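Local coordinates for protein beta-galactosidase (PDB 3TTS) that probably hydrolyses beta-galactosides, releasing terminal beta-D-galactose, as a trimeric beta-galactosidase, at residues L421-E426 and A458-M463. Numbering follows the deposited sequence.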
loop_
_atom_site.group_PDB
_atom_site.type_symbol
_atom_site.label_atom_id
_atom_site.label_comp_id
_atom_site.label_asym_id
_atom_site.label_seq_id
_atom_site.Cartn_x
_atom_site.Cartn_y
_atom_site.Cartn_z
ATOM N N LEU A 421 -11.682 13.674 8.579
ATOM C CA LEU A 421 -11.486 14.373 9.835
ATOM C C LEU A 421 -10.091 14.050 10.390
ATOM O O LEU A 421 -9.737 12.892 10.642
ATOM C CB LEU A 421 -12.588 14.036 10.841
ATOM C CG LEU A 421 -12.405 14.597 12.256
ATOM C CD1 LEU A 421 -12.200 16.112 12.223
ATOM C CD2 LEU A 421 -13.600 14.236 13.130
ATOM N N ASN A 422 -9.293 15.093 10.542
ATOM C CA ASN A 422 -7.946 14.969 11.056
ATOM C C ASN A 422 -7.858 15.973 12.187
ATOM O O ASN A 422 -7.844 17.174 11.956
ATOM C CB ASN A 422 -6.950 15.259 9.931
ATOM C CG ASN A 422 -5.500 15.094 10.357
ATOM O OD1 ASN A 422 -5.066 15.633 11.379
ATOM N ND2 ASN A 422 -4.732 14.364 9.549
ATOM N N TYR A 423 -7.853 15.472 13.414
ATOM C CA TYR A 423 -7.900 16.315 14.605
ATOM C C TYR A 423 -6.830 17.414 14.609
ATOM O O TYR A 423 -7.144 18.609 14.700
ATOM C CB TYR A 423 -7.762 15.437 15.846
ATOM C CG TYR A 423 -7.730 16.153 17.188
ATOM C CD1 TYR A 423 -8.775 16.974 17.605
ATOM C CD2 TYR A 423 -6.670 15.958 18.062
ATOM C CE1 TYR A 423 -8.740 17.598 18.833
ATOM C CE2 TYR A 423 -6.633 16.571 19.286
ATOM C CZ TYR A 423 -7.665 17.388 19.676
ATOM O OH TYR A 423 -7.592 17.988 20.930
ATOM N N VAL A 424 -5.571 17.018 14.504
ATOM C CA VAL A 424 -4.505 17.998 14.580
ATOM C C VAL A 424 -4.648 19.064 13.500
ATOM O O VAL A 424 -4.291 20.227 13.715
ATOM C CB VAL A 424 -3.120 17.340 14.542
ATOM C CG1 VAL A 424 -2.051 18.373 14.226
ATOM C CG2 VAL A 424 -2.837 16.645 15.889
ATOM N N ASN A 425 -5.186 18.678 12.349
ATOM C CA ASN A 425 -5.418 19.641 11.277
ATOM C C ASN A 425 -6.463 20.676 11.676
ATOM O O ASN A 425 -6.265 21.873 11.458
ATOM C CB ASN A 425 -5.811 18.949 9.965
ATOM C CG ASN A 425 -4.633 18.209 9.308
ATOM O OD1 ASN A 425 -4.829 17.291 8.505
ATOM N ND2 ASN A 425 -3.406 18.610 9.650
ATOM N N GLU A 426 -7.558 20.211 12.282
ATOM C CA GLU A 426 -8.617 21.105 12.725
ATOM C C GLU A 426 -8.075 22.046 13.774
ATOM O O GLU A 426 -8.351 23.243 13.747
ATOM C CB GLU A 426 -9.817 20.323 13.277
ATOM C CG GLU A 426 -10.582 19.527 12.215
ATOM C CD GLU A 426 -10.944 20.374 11.016
ATOM O OE1 GLU A 426 -11.803 21.271 11.162
ATOM O OE2 GLU A 426 -10.355 20.149 9.929
ATOM N N ALA A 458 -11.436 25.263 21.713
ATOM C CA ALA A 458 -11.321 23.820 21.861
ATOM C C ALA A 458 -11.836 23.107 20.626
ATOM O O ALA A 458 -12.942 22.574 20.642
ATOM C CB ALA A 458 -12.106 23.364 23.079
ATOM N N PRO A 459 -11.034 23.080 19.548
ATOM C CA PRO A 459 -11.513 22.446 18.316
ATOM C C PRO A 459 -11.752 20.956 18.535
ATOM O O PRO A 459 -10.918 20.299 19.164
ATOM C CB PRO A 459 -10.351 22.657 17.338
ATOM C CG PRO A 459 -9.530 23.725 17.937
ATOM C CD PRO A 459 -9.642 23.523 19.416
ATOM N N VAL A 460 -12.881 20.449 18.039
ATOM C CA VAL A 460 -13.227 19.034 18.142
ATOM C C VAL A 460 -12.921 18.428 19.516
ATOM O O VAL A 460 -12.093 17.512 19.621
ATOM C CB VAL A 460 -12.501 18.195 17.063
ATOM C CG1 VAL A 460 -13.281 16.942 16.775
ATOM C CG2 VAL A 460 -12.330 19.001 15.788
ATOM N N MET A 461 -13.579 18.939 20.559
ATOM C CA MET A 461 -13.408 18.409 21.912
ATOM C C MET A 461 -14.326 17.213 22.061
ATOM O O MET A 461 -15.270 17.220 22.852
ATOM C CB MET A 461 -13.698 19.472 22.974
ATOM C CG MET A 461 -13.240 19.094 24.400
ATOM S SD MET A 461 -11.585 18.339 24.478
ATOM C CE MET A 461 -10.552 19.597 23.719
ATOM N N TYR A 462 -14.021 16.191 21.266
ATOM C CA TYR A 462 -14.820 14.989 21.131
ATOM C C TYR A 462 -14.950 14.235 22.454
ATOM O O TYR A 462 -16.040 13.774 22.817
ATOM C CB TYR A 462 -14.228 14.115 20.012
ATOM C CG TYR A 462 -14.642 12.662 19.999
ATOM C CD1 TYR A 462 -15.830 12.256 19.395
ATOM C CD2 TYR A 462 -13.818 11.683 20.567
ATOM C CE1 TYR A 462 -16.208 10.899 19.378
ATOM C CE2 TYR A 462 -14.183 10.336 20.567
ATOM C CZ TYR A 462 -15.380 9.948 19.971
ATOM O OH TYR A 462 -15.732 8.617 19.969
ATOM N N MET A 463 -13.849 14.126 23.184
ATOM C CA MET A 463 -13.894 13.494 24.492
ATOM C C MET A 463 -13.920 14.565 25.560
ATOM O O MET A 463 -13.145 15.506 25.523
ATOM C CB MET A 463 -12.694 12.574 24.697
ATOM C CG MET A 463 -12.536 12.092 26.139
ATOM S SD MET A 463 -11.038 11.139 26.384
ATOM C CE MET A 463 -11.381 9.660 25.415
HETATM O O HOH W 1 -9.033 20.260 21.109
#
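Y423 presents the CD1–CE1 edge of its ring to V460, and this edge-on approach is the tight half of the contact. V460 CB lies in the ring plane, 4.0 Å from Y423 CD1, while V460 O comes in obliquely, 3.4 Å from Y423 CE1. P459 O meets the same edge close to the ring plane. With CG anti to the backbone N (chi1 177°), the ring of Y423 reaches from the first turn of helix 423-436 to the backbone of the loop. Nearly one turn further along the helix, E426 offers its aliphatic root rather than its carboxylate: V460 CG2 rests 3.8 Å from E426 CB, and the chain then bends away, taking the acid to K429 in a salt bridge and to S588 in a hydrogen bond. The setting is the parallel part of a mixed sheet in the trimerisation domain, whose strand order is consistent with a flavodoxin-like fold; the loop leaving the C-terminal end of strand 455-458 passes the N-terminus of a helix flanking the sheet. Here the loop turns sharply, with M461 at the centre of an inverse gamma turn closed by a weak bond from Y462 N to V460 O. The polar link from the ring tip to the loop runs through water: Y423 OH donates to a water at 2.7 Å, which in turn donates to P459 O at 2.7 Å, while D404 N bonds the hydroxyl directly. A phenylalanine here would probably leave the water without its phenolic donor and D404 N without its hydroxyl partner. The other side of the helix start is looser and exposed. There N422, as N-cap, accepts from N425 N through OD1 at 3.2 Å, the donor sitting 37° out of the carbonyl plane, and neither asparagine side chain approaches the loop.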